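Local coordinates for Cfl (Pectobacterium brasiliense, PDB 7A9J), which is a coronafacic acid ligase of the ATP-dependent AMP-binding family that probably activates carboxylic acids for amide formation, at residues I69-R74 / N177-E182; H287-N292 / L300-T305; N442-H447 / S453-V458. The protein carries 1 engineered substitution. All coordinates share one frame; numbering follows the deposited sequence.

Contact 1 of 3, residues I69-R74 / N177-E182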
ATOM      1  N   ILE A  69      -6.307  -9.702 -29.764  1.00 44.16           N
ATOM      2  CA  ILE A  69      -5.331  -9.161 -28.820  1.00 44.44           C
ATOM      3  C   ILE A  69      -4.032  -9.947 -28.972  1.00 57.81           C
ATOM      4  O   ILE A  69      -4.042 -11.181 -29.121  1.00 56.20           O
ATOM      5  CB  ILE A  69      -5.868  -9.214 -27.387  1.00 40.53           C
ATOM      6  CG1 ILE A  69      -7.154  -8.381 -27.307  1.00 46.55           C
ATOM      7  CG2 ILE A  69      -4.863  -8.619 -26.439  1.00 48.12           C
ATOM      8  CD1 ILE A  69      -7.057  -7.013 -27.986  1.00 57.92           C
ATOM      9  N   LYS A  70      -2.916  -9.225 -29.033  1.00 46.53           N
ATOM     10  CA  LYS A  70      -1.611  -9.788 -29.355  1.00 48.35           C
ATOM     11  C   LYS A  70      -0.638  -9.370 -28.272  1.00 46.87           C
ATOM     12  O   LYS A  70      -0.900  -8.422 -27.541  1.00 42.52           O
ATOM     13  CB  LYS A  70      -1.081  -9.291 -30.710  1.00 49.52           C
ATOM     14  CG  LYS A  70      -2.085  -9.405 -31.850  1.00 68.37           C
ATOM     15  CD  LYS A  70      -1.437  -9.162 -33.209  1.00 74.59           C
ATOM     16  CE  LYS A  70      -2.418  -9.459 -34.354  1.00 80.52           C
ATOM     17  NZ  LYS A  70      -2.985 -10.847 -34.282  1.00 79.73           N
ATOM     18  N   LYS A  71       0.473 -10.103 -28.163  1.00 42.79           N
ATOM     19  CA  LYS A  71       1.583  -9.688 -27.303  1.00 43.91           C
ATOM     20  C   LYS A  71       1.917  -8.225 -27.575  1.00 41.98           C
ATOM     21  O   LYS A  71       2.064  -7.831 -28.732  1.00 41.88           O
ATOM     22  CB  LYS A  71       2.807 -10.574 -27.591  1.00 46.72           C
ATOM     23  CG  LYS A  71       4.037 -10.172 -26.791  1.00 49.96           C
ATOM     24  CD  LYS A  71       5.038 -11.317 -26.675  1.00 53.18           C
ATOM     25  CE  LYS A  71       5.901 -11.396 -27.882  1.00 48.78           C
ATOM     26  NZ  LYS A  71       7.212 -12.076 -27.586  1.00 46.32           N
ATOM     27  N   GLY A  72       2.035  -7.418 -26.508  1.00 40.55           N
ATOM     28  CA  GLY A  72       2.348  -6.006 -26.610  1.00 48.06           C
ATOM     29  C   GLY A  72       1.158  -5.057 -26.660  1.00 47.34           C
ATOM     30  O   GLY A  72       1.334  -3.852 -26.433  1.00 43.07           O
ATOM     31  N   ASP A  73      -0.040  -5.555 -26.966  1.00 41.87           N
ATOM     32  CA  ASP A  73      -1.238  -4.733 -26.864  1.00 41.36           C
ATOM     33  C   ASP A  73      -1.500  -4.365 -25.404  1.00 40.73           C
ATOM     34  O   ASP A  73      -1.253  -5.154 -24.494  1.00 39.56           O
ATOM     35  CB  ASP A  73      -2.462  -5.483 -27.415  1.00 42.84           C
ATOM     36  CG  ASP A  73      -2.428  -5.664 -28.930  1.00 51.97           C
ATOM     37  OD1 ASP A  73      -1.612  -5.019 -29.634  1.00 45.32           O
ATOM     38  OD2 ASP A  73      -3.240  -6.472 -29.424  1.00 49.30           O
ATOM     39  N   ARG A  74      -2.069  -3.188 -25.185  1.00 39.39           N
ATOM     40  CA  ARG A  74      -2.301  -2.681 -23.835  1.00 40.39           C
ATOM     41  C   ARG A  74      -3.783  -2.807 -23.504  1.00 32.01           C
ATOM     42  O   ARG A  74      -4.638  -2.392 -24.274  1.00 37.29           O
ATOM     43  CB  ARG A  74      -1.795  -1.236 -23.705  1.00 39.44           C
ATOM     44  CG  ARG A  74      -0.310  -1.215 -24.118  1.00 44.36           C
ATOM     45  CD  ARG A  74       0.266   0.109 -23.973  1.00 45.27           C
ATOM     46  NE  ARG A  74       1.671   0.165 -24.322  1.00 56.35           N
ATOM     47  CZ  ARG A  74       2.365   1.303 -24.293  1.00 63.32           C
ATOM     48  NH1 ARG A  74       1.745   2.426 -23.945  1.00 58.57           N
ATOM     49  NH2 ARG A  74       3.654   1.333 -24.628  1.00 60.85           N
ATOM     50  N   ASN A 177       5.180 -16.996 -26.632  1.00 48.31           N
ATOM     51  CA  ASN A 177       6.615 -16.810 -26.415  1.00 48.15           C
ATOM     52  C   ASN A 177       6.812 -15.511 -25.643  1.00 39.09           C
ATOM     53  O   ASN A 177       6.749 -14.418 -26.219  1.00 48.69           O
ATOM     54  CB  ASN A 177       7.363 -16.813 -27.730  1.00 47.34           C
ATOM     55  CG  ASN A 177       7.222 -18.128 -28.428  1.00 57.96           C
ATOM     56  OD1 ASN A 177       7.489 -19.179 -27.832  1.00 61.14           O
ATOM     57  ND2 ASN A 177       6.724 -18.100 -29.657  1.00 62.84           N
ATOM     58  N   ILE A 178       7.018 -15.646 -24.339  1.00 36.92           N
ATOM     59  CA  ILE A 178       7.125 -14.512 -23.402  1.00 35.80           C
ATOM     60  C   ILE A 178       8.571 -14.452 -22.937  1.00 43.61           C
ATOM     61  O   ILE A 178       9.125 -15.475 -22.534  1.00 48.09           O
ATOM     62  CB  ILE A 178       6.195 -14.671 -22.179  1.00 43.97           C
ATOM     63  CG1 ILE A 178       4.725 -14.901 -22.561  1.00 42.64           C
ATOM     64  CG2 ILE A 178       6.317 -13.473 -21.232  1.00 45.59           C
ATOM     65  CD1 ILE A 178       4.162 -13.933 -23.512  1.00 45.21           C
ATOM     66  N   TYR A 179       9.193 -13.261 -22.999  1.00 37.42           N
ATOM     67  CA  TYR A 179      10.595 -13.083 -22.632  1.00 39.07           C
ATOM     68  C   TYR A 179      10.681 -12.093 -21.485  1.00 35.61           C
ATOM     69  O   TYR A 179       9.819 -11.234 -21.346  1.00 34.59           O
ATOM     70  CB  TYR A 179      11.429 -12.569 -23.813  1.00 36.32           C
ATOM     71  CG  TYR A 179      11.388 -13.533 -24.960  1.00 40.21           C
ATOM     72  CD1 TYR A 179      12.216 -14.628 -24.971  1.00 39.99           C
ATOM     73  CD2 TYR A 179      10.462 -13.386 -26.001  1.00 39.42           C
ATOM     74  CE1 TYR A 179      12.161 -15.554 -26.014  1.00 44.80           C
ATOM     75  CE2 TYR A 179      10.408 -14.297 -27.024  1.00 45.22           C
ATOM     76  CZ  TYR A 179      11.261 -15.377 -27.021  1.00 46.79           C
ATOM     77  OH  TYR A 179      11.217 -16.292 -28.046  1.00 52.39           O
ATOM     78  N   THR A 180      11.654 -12.274 -20.596  1.00 35.69           N
ATOM     79  CA  THR A 180      11.575 -11.501 -19.352  1.00 35.93           C
ATOM     80  C   THR A 180      11.828 -10.015 -19.563  1.00 33.14           C
ATOM     81  O   THR A 180      11.338  -9.212 -18.766  1.00 35.72           O
ATOM     82  CB  THR A 180      12.530 -12.047 -18.294  1.00 44.18           C
ATOM     83  OG1 THR A 180      13.858 -12.000 -18.817  1.00 47.70           O
ATOM     84  CG2 THR A 180      12.183 -13.490 -18.004  1.00 48.91           C
ATOM     85  N   ASP A 181      12.492  -9.614 -20.654  1.00 35.92           N
ATOM     86  CA  ASP A 181      12.671  -8.179 -20.864  1.00 36.75           C
ATOM     87  C   ASP A 181      11.433  -7.482 -21.445  1.00 37.45           C
ATOM     88  O   ASP A 181      11.417  -6.237 -21.531  1.00 36.43           O
ATOM     89  CB  ASP A 181      13.893  -7.942 -21.772  1.00 32.27           C
ATOM     90  CG  ASP A 181      13.798  -8.690 -23.079  1.00 42.89           C
ATOM     91  OD1 ASP A 181      13.938  -8.044 -24.122  1.00 37.38           O
ATOM     92  OD2 ASP A 181      13.598  -9.925 -23.063  1.00 39.86           O
ATOM     93  N   GLU A 182      10.405  -8.217 -21.865  1.00 36.78           N
ATOM     94  CA  GLU A 182       9.250  -7.561 -22.476  1.00 34.91           C
ATOM     95  C   GLU A 182       8.381  -6.846 -21.457  1.00 29.96           C
ATOM     96  O   GLU A 182       8.328  -7.210 -20.272  1.00 30.26           O
ATOM     97  CB  GLU A 182       8.408  -8.584 -23.263  1.00 32.83           C
ATOM     98  CG  GLU A 182       9.193  -9.065 -24.428  1.00 32.42           C
ATOM     99  CD  GLU A 182       8.510 -10.220 -25.176  1.00 42.52           C
ATOM    100  OE1 GLU A 182       7.949 -11.125 -24.501  1.00 43.73           O
ATOM    101  OE2 GLU A 182       8.543 -10.190 -26.411  1.00 47.32           O
TER
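Lys71 carries this contact: its side chain reaches from the loop 69-74 to the loop 177-182 and ends with NZ between Glu182 and Asn177. It contributes 90 of the 149 Å² buried between the segments. Its CG stands anti to the backbone N (chi1 177°), which, with CB already pointing at the 177-182 loop, carries the chain across to it, and a bend at chi3 (83°) turns the ammonium group to its partners. Lys71 NZ lies 2.6 Å from Glu182 OE2, a salt bridge that uses the syn lone pair of that oxygen. Lys71 NZ also donates to Asn177 O at 2.8 Å, almost in line with the C=O bond (167°). Two acceptors thus fix the lysine tip, although the contact lies on the surface.

Glu182, next in buried area at 27 Å², runs at about a right angle to the lysine chain. Glu182 OE1 accepts from Tyr179 N at 2.9 Å, from above the carboxylate plane. That bond spans the type I turn Tyr179-Glu182 and ties down the carboxylate that receives the lysine. Asn177 follows with 15 Å², mainly through its backbone. The Tyr179 ring turns its edge to the ammonium, with CD2 3.8 Å from Lys71 NZ, an in-plane approach rather than a cation-pi stack.

Lys71 itself sits in the type II turn Lys70-Asp73, between helix 50-66 and strand 74-78 of the five-stranded parallel sheet. The partner loop precedes strand 183-188, with Ile178 and Thr180 touching the start of helix 203-214. The bridge therefore links the entry to one sheet with the entry to another.

Contact 2 of 3, residues H287-N292 / L300-T305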
ATOM      1  N   HIS A 287      -6.226   1.329  12.012  1.00 38.33           N
ATOM      2  CA  HIS A 287      -6.828   2.262  12.970  1.00 47.34           C
ATOM      3  C   HIS A 287      -8.328   2.036  13.078  1.00 47.22           C
ATOM      4  O   HIS A 287      -8.898   2.051  14.180  1.00 46.10           O
ATOM      5  CB  HIS A 287      -6.542   3.697  12.535  1.00 45.47           C
ATOM      6  CG  HIS A 287      -5.264   4.254  13.081  1.00 60.31           C
ATOM      7  ND1 HIS A 287      -4.245   4.716  12.270  1.00 67.53           N
ATOM      8  CD2 HIS A 287      -4.828   4.413  14.355  1.00 62.57           C
ATOM      9  CE1 HIS A 287      -3.230   5.118  13.019  1.00 54.95           C
ATOM     10  NE2 HIS A 287      -3.559   4.950  14.288  1.00 63.48           N
ATOM     11  N   LYS A 288      -8.988   1.832  11.931  1.00 41.92           N
ATOM     12  CA  LYS A 288     -10.423   1.573  11.936  1.00 42.46           C
ATOM     13  C   LYS A 288     -10.743   0.259  12.626  1.00 41.26           C
ATOM     14  O   LYS A 288     -11.715   0.167  13.382  1.00 42.46           O
ATOM     15  CB  LYS A 288     -10.959   1.539  10.514  1.00 44.67           C
ATOM     16  CG  LYS A 288     -10.750   2.849   9.765  1.00 66.72           C
ATOM     17  CD  LYS A 288     -10.854   2.661   8.246  1.00 73.25           C
ATOM     18  CE  LYS A 288     -12.216   3.088   7.736  1.00 77.46           C
ATOM     19  NZ  LYS A 288     -12.107   4.270   6.830  1.00 90.32           N
ATOM     20  N   ILE A 289      -9.924  -0.764  12.387  1.00 42.77           N
ATOM     21  CA  ILE A 289     -10.153  -2.041  13.041  1.00 37.08           C
ATOM     22  C   ILE A 289     -10.059  -1.877  14.564  1.00 40.93           C
ATOM     23  O   ILE A 289     -10.901  -2.387  15.319  1.00 45.78           O
ATOM     24  CB  ILE A 289      -9.169  -3.062  12.449  1.00 43.69           C
ATOM     25  CG1 ILE A 289      -9.692  -3.418  11.027  1.00 34.91           C
ATOM     26  CG2 ILE A 289      -9.106  -4.316  13.285  1.00 41.95           C
ATOM     27  CD1 ILE A 289      -8.721  -4.205  10.192  1.00 32.60           C
ATOM     28  N   ILE A 290      -9.087  -1.092  15.017  1.00 46.39           N
ATOM     29  CA  ILE A 290      -8.922  -0.812  16.441  1.00 47.27           C
ATOM     30  C   ILE A 290     -10.143  -0.082  16.971  1.00 45.46           C
ATOM     31  O   ILE A 290     -10.679  -0.413  18.037  1.00 50.31           O
ATOM     32  CB  ILE A 290      -7.644   0.012  16.669  1.00 49.73           C
ATOM     33  CG1 ILE A 290      -6.407  -0.830  16.323  1.00 48.14           C
ATOM     34  CG2 ILE A 290      -7.609   0.636  18.107  1.00 52.09           C
ATOM     35  CD1 ILE A 290      -5.139  -0.001  16.200  1.00 43.60           C
ATOM     36  N   LYS A 291     -10.592   0.932  16.235  1.00 51.59           N
ATOM     37  CA  LYS A 291     -11.682   1.754  16.740  1.00 54.17           C
ATOM     38  C   LYS A 291     -12.980   0.962  16.851  1.00 61.61           C
ATOM     39  O   LYS A 291     -13.770   1.198  17.765  1.00 60.59           O
ATOM     40  CB  LYS A 291     -11.873   2.973  15.846  1.00 60.31           C
ATOM     41  CG  LYS A 291     -12.891   3.956  16.446  1.00 78.44           C
ATOM     42  CD  LYS A 291     -13.028   5.249  15.653  1.00 83.55           C
ATOM     43  CE  LYS A 291     -12.118   6.340  16.190  1.00 90.35           C
ATOM     44  NZ  LYS A 291     -12.631   7.672  15.777  1.00 88.43           N
ATOM     45  N   ASN A 292     -13.203   0.004  15.953  1.00 53.88           N
ATOM     46  CA  ASN A 292     -14.425  -0.795  16.013  1.00 53.75           C
ATOM     47  C   ASN A 292     -14.516  -1.606  17.305  1.00 67.00           C
ATOM     48  O   ASN A 292     -15.620  -1.867  17.797  1.00 59.62           O
ATOM     49  CB  ASN A 292     -14.496  -1.719  14.804  1.00 50.78           C
ATOM     50  CG  ASN A 292     -14.668  -0.958  13.515  1.00 53.13           C
ATOM     51  OD1 ASN A 292     -14.938   0.250  13.522  1.00 53.54           O
ATOM     52  ND2 ASN A 292     -14.524  -1.661  12.393  1.00 51.80           N
ATOM     53  N   LEU A 300     -12.799  -9.352  18.588  1.00 64.79           N
ATOM     54  CA  LEU A 300     -12.098 -10.001  17.502  1.00 56.33           C
ATOM     55  C   LEU A 300     -10.707 -10.391  17.988  1.00 47.86           C
ATOM     56  O   LEU A 300      -9.968  -9.553  18.523  1.00 55.56           O
ATOM     57  CB  LEU A 300     -12.029  -9.052  16.310  1.00 50.80           C
ATOM     58  CG  LEU A 300     -11.136  -9.439  15.148  1.00 51.61           C
ATOM     59  CD1 LEU A 300     -11.720 -10.638  14.460  1.00 50.74           C
ATOM     60  CD2 LEU A 300     -11.073  -8.249  14.220  1.00 46.50           C
ATOM     61  N   ASP A 301     -10.347 -11.652  17.768  1.00 50.82           N
ATOM     62  CA  ASP A 301      -9.060 -12.215  18.180  1.00 50.97           C
ATOM     63  C   ASP A 301      -8.087 -12.179  17.001  1.00 47.70           C
ATOM     64  O   ASP A 301      -8.116 -13.056  16.126  1.00 49.39           O
ATOM     65  CB  ASP A 301      -9.250 -13.644  18.682  1.00 60.01           C
ATOM     66  CG  ASP A 301      -7.945 -14.292  19.145  1.00 63.03           C
ATOM     67  OD1 ASP A 301      -6.911 -13.608  19.191  1.00 54.65           O
ATOM     68  OD2 ASP A 301      -7.959 -15.502  19.457  1.00 80.04           O
ATOM     69  N   LEU A 302      -7.212 -11.177  16.998  1.00 44.60           N
ATOM     70  CA  LEU A 302      -6.154 -11.051  16.005  1.00 41.33           C
ATOM     71  C   LEU A 302      -4.796 -11.460  16.557  1.00 43.70           C
ATOM     72  O   LEU A 302      -3.777 -11.186  15.908  1.00 43.30           O
ATOM     73  CB  LEU A 302      -6.062  -9.618  15.467  1.00 38.26           C
ATOM     74  CG  LEU A 302      -7.304  -9.110  14.722  1.00 36.51           C
ATOM     75  CD1 LEU A 302      -6.949  -7.748  14.152  1.00 43.25           C
ATOM     76  CD2 LEU A 302      -7.632 -10.136  13.617  1.00 40.13           C
ATOM     77  N   SER A 303      -4.760 -12.138  17.719  1.00 50.40           N
ATOM     78  CA  SER A 303      -3.478 -12.428  18.370  1.00 51.75           C
ATOM     79  C   SER A 303      -2.601 -13.366  17.538  1.00 54.98           C
ATOM     80  O   SER A 303      -1.371 -13.240  17.571  1.00 60.23           O
ATOM     81  CB  SER A 303      -3.708 -13.015  19.780  1.00 46.78           C
ATOM     82  OG  SER A 303      -4.487 -14.193  19.711  1.00 50.12           O
ATOM     83  N   GLU A 304      -3.196 -14.308  16.806  1.00 51.31           N
ATOM     84  CA  GLU A 304      -2.457 -15.217  15.929  1.00 48.98           C
ATOM     85  C   GLU A 304      -2.326 -14.698  14.494  1.00 49.09           C
ATOM     86  O   GLU A 304      -1.718 -15.375  13.656  1.00 53.03           O
ATOM     87  CB  GLU A 304      -3.123 -16.587  15.882  1.00 57.50           C
ATOM     88  CG  GLU A 304      -3.061 -17.395  17.178  1.00 71.49           C
ATOM     89  CD  GLU A 304      -1.652 -17.866  17.485  1.00 82.19           C
ATOM     90  OE1 GLU A 304      -1.293 -17.912  18.679  1.00 92.91           O
ATOM     91  OE2 GLU A 304      -0.899 -18.188  16.531  1.00 73.83           O
ATOM     92  N   THR A 305      -2.911 -13.548  14.187  1.00 37.41           N
ATOM     93  CA  THR A 305      -2.947 -13.035  12.822  1.00 36.12           C
ATOM     94  C   THR A 305      -1.780 -12.091  12.583  1.00 39.15           C
ATOM     95  O   THR A 305      -1.457 -11.253  13.435  1.00 36.30           O
ATOM     96  CB  THR A 305      -4.259 -12.295  12.564  1.00 32.05           C
ATOM     97  OG1 THR A 305      -5.363 -13.149  12.930  1.00 35.50           O
ATOM     98  CG2 THR A 305      -4.379 -11.874  11.051  1.00 31.55           C
TER
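Ile289, on helix 283-294, meets Leu300 and Leu302 of the loop that leads to strand 306-311, and every contact across the segments is apolar. A single methyl does the touching: Ile289 CG2 lies 4.1 Å from Leu302 CD1 and 4.5 Å from Leu300 CD2, the second distance marking a looser approach. In Ile289 this branch is anti to the backbone N, while CG1 lies beside that N (chi1 -74°). The Leu302 side chain crosses the isoleucine at about a right angle; their closest atoms are the two methyls. Only 67 Å² is buried between the segments, yet all three residues are buried in the protein, because helices 267-274 and 316-326 add further walls. Ile267 and Phe326 touch Ile289, Leu271 touches Leu300, and Phe322 touches Leu302.

Hydrogen bonds occur within the loop instead. Asp301 OD1 takes the backbone N of Ser303 at 3.0 Å, forming an Asx turn, and also receives Ser303 OG at 2.5 Å through its syn lone pair. The backbone N reaches OD1 on the anti side, 29° out of the carboxylate plane. Thr305 N to Leu302 O, 3.0 Å, closes a type I turn. Just beyond segment 287-292, Glu293 of the same helix accepts Leu300 N through OE1, a polar tie to the loop.

The chemistry thus separates by side of the loop. Leu300 and Leu302, two apart in sequence, supply the hydrophobic attachment to the helix, whereas Asp301 between them shapes the backbone. Between segments 287-292 and 300-305 themselves the attachment rests on apolar packing, with the Glu293 bond beside it.

Contact 3 of 3, residues N442-H447 / S453-V458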
ATOM      1  N   ASN A 442       6.988  10.647  19.686  1.00 38.88           N
ATOM      2  CA  ASN A 442       7.058   9.283  20.195  1.00 44.19           C
ATOM      3  C   ASN A 442       7.348   9.263  21.687  1.00 50.07           C
ATOM      4  O   ASN A 442       6.785   8.454  22.419  1.00 45.31           O
ATOM      5  CB  ASN A 442       8.106   8.467  19.441  1.00 43.54           C
ATOM      6  CG  ASN A 442       8.215   7.045  19.977  1.00 47.51           C
ATOM      7  OD1 ASN A 442       7.292   6.229  19.827  1.00 48.32           O
ATOM      8  ND2 ASN A 442       9.334   6.746  20.630  1.00 56.38           N
ATOM      9  N   THR A 443       8.192  10.176  22.161  1.00 42.84           N
ATOM     10  CA  THR A 443       8.471  10.257  23.589  1.00 54.26           C
ATOM     11  C   THR A 443       7.238  10.708  24.364  1.00 46.35           C
ATOM     12  O   THR A 443       6.902  10.137  25.403  1.00 49.70           O
ATOM     13  CB  THR A 443       9.637  11.224  23.819  1.00 51.54           C
ATOM     14  OG1 THR A 443      10.803  10.688  23.186  1.00 60.32           O
ATOM     15  CG2 THR A 443       9.893  11.394  25.326  1.00 51.59           C
ATOM     16  N   LEU A 444       6.569  11.753  23.870  1.00 44.59           N
ATOM     17  CA  LEU A 444       5.439  12.345  24.584  1.00 48.19           C
ATOM     18  C   LEU A 444       4.336  11.333  24.814  1.00 55.02           C
ATOM     19  O   LEU A 444       3.827  11.187  25.932  1.00 52.76           O
ATOM     20  CB  LEU A 444       4.900  13.541  23.793  1.00 45.40           C
ATOM     21  CG  LEU A 444       5.760  14.798  23.854  1.00 42.14           C
ATOM     22  CD1 LEU A 444       5.295  15.782  22.807  1.00 39.74           C
ATOM     23  CD2 LEU A 444       5.734  15.424  25.254  1.00 48.63           C
ATOM     24  N   ILE A 445       3.958  10.608  23.763  1.00 46.56           N
ATOM     25  CA  ILE A 445       2.826   9.702  23.879  1.00 51.16           C
ATOM     26  C   ILE A 445       3.078   8.529  24.856  1.00 66.85           C
ATOM     27  O   ILE A 445       2.118   7.902  25.326  1.00 61.45           O
ATOM     28  CB  ILE A 445       2.435   9.222  22.464  1.00 58.72           C
ATOM     29  CG1 ILE A 445       1.013   8.652  22.462  1.00 70.68           C
ATOM     30  CG2 ILE A 445       3.400   8.151  21.984  1.00 65.61           C
ATOM     31  CD1 ILE A 445       0.605   8.053  21.135  1.00 68.74           C
ATOM     32  N   GLN A 446       4.336   8.226  25.209  1.00 53.14           N
ATOM     33  CA  GLN A 446       4.578   7.185  26.203  1.00 59.81           C
ATOM     34  C   GLN A 446       4.027   7.566  27.568  1.00 75.36           C
ATOM     35  O   GLN A 446       3.739   6.676  28.386  1.00 69.47           O
ATOM     36  CB  GLN A 446       6.077   6.882  26.332  1.00 64.15           C
ATOM     37  CG  GLN A 446       6.747   6.468  25.042  1.00 58.94           C
ATOM     38  CD  GLN A 446       5.905   5.478  24.269  1.00 58.50           C
ATOM     39  OE1 GLN A 446       5.420   4.488  24.829  1.00 62.60           O
ATOM     40  NE2 GLN A 446       5.671   5.774  22.991  1.00 58.70           N
ATOM     41  N   HIS A 447       3.882   8.863  27.838  1.00 64.73           N
ATOM     42  CA  HIS A 447       3.320   9.280  29.111  1.00 65.67           C
ATOM     43  C   HIS A 447       1.890   8.768  29.237  1.00 71.44           C
ATOM     44  O   HIS A 447       1.124   8.765  28.267  1.00 71.56           O
ATOM     45  CB  HIS A 447       3.368  10.799  29.242  1.00 59.71           C
ATOM     46  CG  HIS A 447       3.366  11.254  30.659  1.00 70.60           C
ATOM     47  ND1 HIS A 447       2.203  11.493  31.360  1.00 79.45           N
ATOM     48  CD2 HIS A 447       4.383  11.456  31.529  1.00 68.29           C
ATOM     49  CE1 HIS A 447       2.505  11.860  32.593  1.00 83.25           C
ATOM     50  NE2 HIS A 447       3.820  11.846  32.723  1.00 82.46           N
ATOM     51  N   SER A 453      -0.294  13.553  20.442  1.00 48.90           N
ATOM     52  CA  SER A 453       0.525  14.748  20.427  1.00 46.73           C
ATOM     53  C   SER A 453       0.988  14.984  19.003  1.00 47.22           C
ATOM     54  O   SER A 453       1.180  14.032  18.242  1.00 45.98           O
ATOM     55  CB  SER A 453       1.720  14.596  21.375  1.00 46.15           C
ATOM     56  OG  SER A 453       2.604  15.677  21.168  1.00 64.19           O
ATOM     57  N   VAL A 454       1.140  16.254  18.634  1.00 43.04           N
ATOM     58  CA  VAL A 454       1.767  16.635  17.374  1.00 36.14           C
ATOM     59  C   VAL A 454       2.754  17.764  17.694  1.00 41.06           C
ATOM     60  O   VAL A 454       2.399  18.714  18.411  1.00 38.47           O
ATOM     61  CB  VAL A 454       0.743  17.117  16.326  1.00 34.95           C
ATOM     62  CG1 VAL A 454       1.451  17.577  15.068  1.00 39.13           C
ATOM     63  CG2 VAL A 454      -0.246  16.002  15.937  1.00 44.16           C
ATOM     64  N   VAL A 455       3.988  17.660  17.173  1.00 33.70           N
ATOM     65  CA  VAL A 455       5.043  18.653  17.430  1.00 32.28           C
ATOM     66  C   VAL A 455       5.372  19.369  16.123  1.00 34.76           C
ATOM     67  O   VAL A 455       5.454  18.739  15.069  1.00 33.51           O
ATOM     68  CB  VAL A 455       6.294  17.988  18.046  1.00 35.48           C
ATOM     69  CG1 VAL A 455       7.491  18.965  18.121  1.00 36.08           C
ATOM     70  CG2 VAL A 455       5.987  17.420  19.418  1.00 35.86           C
ATOM     71  N   PHE A 456       5.526  20.699  16.178  1.00 31.33           N
ATOM     72  CA  PHE A 456       5.850  21.475  14.990  1.00 28.41           C
ATOM     73  C   PHE A 456       6.583  22.736  15.451  1.00 30.97           C
ATOM     74  O   PHE A 456       6.755  22.974  16.646  1.00 34.97           O
ATOM     75  CB  PHE A 456       4.609  21.900  14.197  1.00 30.40           C
ATOM     76  CG  PHE A 456       3.555  22.664  15.028  1.00 32.50           C
ATOM     77  CD1 PHE A 456       2.578  21.973  15.724  1.00 37.18           C
ATOM     78  CD2 PHE A 456       3.530  24.092  15.075  1.00 30.80           C
ATOM     79  CE1 PHE A 456       1.625  22.630  16.474  1.00 38.67           C
ATOM     80  CE2 PHE A 456       2.519  24.771  15.821  1.00 36.18           C
ATOM     81  CZ  PHE A 456       1.590  24.047  16.518  1.00 39.06           C
ATOM     82  N   SER A 457       7.044  23.520  14.502  1.00 31.25           N
ATOM     83  CA  SER A 457       7.668  24.768  14.911  1.00 29.58           C
ATOM     84  C   SER A 457       6.959  25.961  14.293  1.00 32.79           C
ATOM     85  O   SER A 457       6.216  25.837  13.314  1.00 34.16           O
ATOM     86  CB  SER A 457       9.176  24.802  14.542  1.00 37.07           C
ATOM     87  OG  SER A 457       9.329  24.903  13.125  1.00 35.67           O
ATOM     88  N   VAL A 458       7.222  27.116  14.900  1.00 30.91           N
ATOM     89  CA  VAL A 458       6.760  28.400  14.390  1.00 31.20           C
ATOM     90  C   VAL A 458       7.969  29.298  14.259  1.00 34.37           C
ATOM     91  O   VAL A 458       8.997  29.100  14.932  1.00 33.05           O
ATOM     92  CB  VAL A 458       5.663  29.031  15.289  1.00 32.45           C
ATOM     93  CG1 VAL A 458       4.422  28.071  15.218  1.00 32.14           C
ATOM     94  CG2 VAL A 458       6.106  29.193  16.720  1.00 33.34           C
TER
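Leu444 of helix 437-445 packs on Ser453 and Val455 of strand 450-460, a helix-on-sheet contact in the C-terminal domain of this AMP-binding enzyme. The strand is an edge of a four-stranded mixed sheet, counted within the chain, and follows the helix after a short connection.

Ser453 comes first and points toward the helix. Its OG is anti to the backbone N (chi1 170°) and lies 3.2 Å from Leu444 CD1, a tight meeting of hydroxyl and methyl that is not a hydrogen bond. The hydroxyl is instead hydrogen-bonded to the carbonyl O of Leu470 on the adjacent strand 464-473, so its polar need is met within the sheet. Ser453 CB adds a looser contact, 4.1 Å from Leu444 CB.

Val454 points away from the helix, and its side chain meets Arg517 and Leu520 of helix 517-522. The sheet is therefore packed on both faces here.

Val455 again faces the helix. Its backbone N is hydrogen-bonded to Glu441 OE2, three residues, just under a turn, before Leu444, a polar link between helix and strand beside the apolar one. The apolar contact of the pair is made by one branch on each side: Val455 CG2 sits 3.8 Å from Leu444 CD1, with the two side chains crossing at about a right angle.

The three contacts come in series along the chain. Contacts 1 and 2 both belong to the AMP-binding part of the enzyme, but on opposite sides of the chain's centre, their own centres 42 Å apart. Contact 3, in the C-terminal domain, has its centre 52 Å from that of contact 1 and 25 Å from that of contact 2; nearest atoms of contacts 2 and 3 are about 9 Å apart. Contact 1 ties the approaches to two sheets, with strands 74-78 and 183-188, across 103 residues of sequence. Contact 2 leads into strand 306-311 and contact 3 lies on strand 450-460, both in other sheets, and these two are local ties between neighbouring chain segments.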